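Local coordinates for hypothetical protein Atu0741 (Agrobacterium tumefaciens str. C58, PDB 1ZHV), which is of unknown function but carries an ACT domain and a second ACT-like region, a fold that in many relatives binds small regulatory ligands such as amino acids, at residues 15-20 against 55-60. Numbering follows the deposited sequence.
Sequences IARLSA and DVRVDP
Strands 15-18 and 57-60 run antiparallel, their axes 165° apart, and two nearly straight bonds close the ring between Ile15 and Asp59. Ile15 N donates to Asp59 O at 2.9 Å. Asp59 N returns the bond to Ile15 O at 2.8 Å. Arg17 N also donates to Arg57 O at 2.9 Å, while a water bridges Arg17 O and Arg57 N in place of a direct bond. Ala16 and Val58 form the non-hydrogen-bonded pair between, their CA atoms 4.2 Å apart as is usual for such a pair; the small methyl of Ala16 suits the crowded, buried side, where it lies against Trp27. On the face of Ala16, Val56 turns inward: its CG1, anti to the backbone N (chi1 177°), rests against both Ala16 CB and Leu18 CD1, 3.7 Å from the latter. Leu18 crosses Val56 obliquely and also packs on Leu43 and Ile45, as befits a buried, branched apolar residue. The other face carries Ile15, Arg17, Arg57 and Asp59. Arg17 reaches out extended from CG to NE, while Arg57 bends at chi3, and the two lie alongside, pointing the same way. Arg57 NH2 comes 3.9 Å from Arg17 CD, with the guanidinium planes steeply inclined at 77°. These like charges probably repel, but both residues are solvent-exposed, and Arg17 NH2 is held by Asp41 O. Asp59 suits its place because its OD1 leads away from Ile15 to a salt bridge with Arg107 and a hydrogen bond with Trp62. The contact is an antiparallel beta-ladder within the mixed sheet, where strand 13-18 also pairs with 43-48 and so is an inner strand; it joins the N-terminal ACT-like region to strand 57-67, which lies in the sequence range of the ACT domain.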
loop_
_atom_site.group_PDB
_atom_site.type_symbol
_atom_site.label_atom_id
_atom_site.label_comp_id
_atom_site.label_asym_id
_atom_site.label_seq_id
_atom_site.Cartn_x
_atom_site.Cartn_y
_atom_site.Cartn_z
ATOM N N ILE A 15 -8.216 2.098 -4.785
ATOM C CA ILE A 15 -8.474 0.680 -5.023
ATOM C C ILE A 15 -9.723 0.592 -5.892
ATOM O O ILE A 15 -10.834 0.849 -5.419
ATOM C CB ILE A 15 -8.771 -0.078 -3.718
ATOM C CG1 ILE A 15 -7.793 0.341 -2.616
ATOM C CG2 ILE A 15 -8.699 -1.573 -3.974
ATOM C CD1 ILE A 15 -6.362 0.052 -2.909
ATOM N N ALA A 16 -9.543 0.240 -7.158
ATOM C CA ALA A 16 -10.682 0.140 -8.056
ATOM C C ALA A 16 -11.264 -1.257 -8.128
ATOM O O ALA A 16 -10.554 -2.248 -7.969
ATOM C CB ALA A 16 -10.292 0.608 -9.452
ATOM N N ARG A 17 -12.573 -1.344 -8.340
ATOM C CA ARG A 17 -13.186 -2.653 -8.473
ATOM C C ARG A 17 -13.856 -2.769 -9.834
ATOM O O ARG A 17 -14.744 -1.985 -10.170
ATOM C CB ARG A 17 -14.211 -2.950 -7.375
ATOM C CG ARG A 17 -14.591 -4.428 -7.427
ATOM C CD ARG A 17 -15.843 -4.860 -6.698
ATOM N NE ARG A 17 -16.070 -6.276 -6.990
ATOM C CZ ARG A 17 -17.063 -7.013 -6.499
ATOM N NH1 ARG A 17 -17.951 -6.477 -5.673
ATOM N NH2 ARG A 17 -17.163 -8.294 -6.834
ATOM N N LEU A 18 -13.411 -3.755 -10.609
ATOM C CA LEU A 18 -13.939 -4.017 -11.948
ATOM C C LEU A 18 -14.584 -5.390 -11.981
ATOM O O LEU A 18 -14.460 -6.157 -11.027
ATOM C CB LEU A 18 -12.816 -3.989 -12.988
ATOM C CG LEU A 18 -12.342 -2.606 -13.432
ATOM C CD1 LEU A 18 -11.660 -1.978 -12.245
ATOM C CD2 LEU A 18 -11.386 -2.667 -14.637
ATOM N N SER A 19 -15.252 -5.697 -13.093
ATOM C CA SER A 19 -15.915 -6.983 -13.288
ATOM C C SER A 19 -14.908 -8.132 -13.302
ATOM O O SER A 19 -13.840 -8.036 -13.912
ATOM C CB SER A 19 -16.708 -6.971 -14.608
ATOM O OG SER A 19 -17.342 -8.219 -14.846
ATOM N N ALA A 20 -15.265 -9.228 -12.645
ATOM C CA ALA A 20 -14.401 -10.398 -12.573
ATOM C C ALA A 20 -13.895 -10.900 -13.926
ATOM O O ALA A 20 -12.807 -11.464 -14.006
ATOM C CB ALA A 20 -15.119 -11.528 -11.841
ATOM N N ASP A 55 -16.023 6.294 -14.267
ATOM C CA ASP A 55 -17.063 5.285 -14.479
ATOM C C ASP A 55 -16.709 3.971 -13.774
ATOM O O ASP A 55 -17.353 2.947 -14.007
ATOM C CB ASP A 55 -17.262 5.043 -15.985
ATOM C CG ASP A 55 -16.089 4.320 -16.624
ATOM O OD1 ASP A 55 -14.956 4.507 -16.143
ATOM O OD2 ASP A 55 -16.293 3.581 -17.617
ATOM N N VAL A 56 -15.688 4.003 -12.913
ATOM C CA VAL A 56 -15.262 2.804 -12.180
ATOM C C VAL A 56 -15.405 2.956 -10.661
ATOM O O VAL A 56 -15.067 3.996 -10.089
ATOM C CB VAL A 56 -13.778 2.431 -12.520
ATOM C CG1 VAL A 56 -13.321 1.239 -11.695
ATOM C CG2 VAL A 56 -13.644 2.109 -14.007
ATOM N N ARG A 57 -15.929 1.915 -10.016
ATOM C CA ARG A 57 -16.089 1.924 -8.568
ATOM C C ARG A 57 -14.704 1.981 -7.955
ATOM O O ARG A 57 -13.791 1.277 -8.393
ATOM C CB ARG A 57 -16.832 0.673 -8.090
ATOM C CG ARG A 57 -18.329 0.724 -8.358
ATOM C CD ARG A 57 -19.088 -0.251 -7.469
ATOM N NE ARG A 57 -18.754 -1.643 -7.755
ATOM C CZ ARG A 57 -18.960 -2.232 -8.929
ATOM N NH1 ARG A 57 -19.499 -1.548 -9.932
ATOM N NH2 ARG A 57 -18.632 -3.505 -9.100
ATOM N N VAL A 58 -14.540 2.814 -6.939
ATOM C CA VAL A 58 -13.234 2.957 -6.330
ATOM C C VAL A 58 -13.280 3.386 -4.876
ATOM O O VAL A 58 -14.185 4.095 -4.445
ATOM C CB VAL A 58 -12.376 3.983 -7.129
ATOM C CG1 VAL A 58 -12.995 5.368 -7.044
ATOM C CG2 VAL A 58 -10.947 3.996 -6.608
ATOM N N ASP A 59 -12.293 2.913 -4.125
ATOM C CA ASP A 59 -12.126 3.248 -2.717
ATOM C C ASP A 59 -10.871 4.117 -2.802
ATOM O O ASP A 59 -9.752 3.606 -2.808
ATOM C CB ASP A 59 -11.853 1.976 -1.911
ATOM C CG ASP A 59 -11.831 2.225 -0.417
ATOM O OD1 ASP A 59 -11.440 3.334 -0.016
ATOM O OD2 ASP A 59 -12.186 1.306 0.354
ATOM N N PRO A 60 -11.040 5.448 -2.892
ATOM C CA PRO A 60 -9.881 6.338 -2.996
ATOM C C PRO A 60 -9.274 6.867 -1.705
ATOM O O PRO A 60 -9.759 6.592 -0.608
ATOM C CB PRO A 60 -10.417 7.473 -3.855
ATOM C CG PRO A 60 -11.783 7.631 -3.293
ATOM C CD PRO A 60 -12.284 6.194 -3.164
HETATM O O HOH W 1 -16.425 -0.568 -11.632
#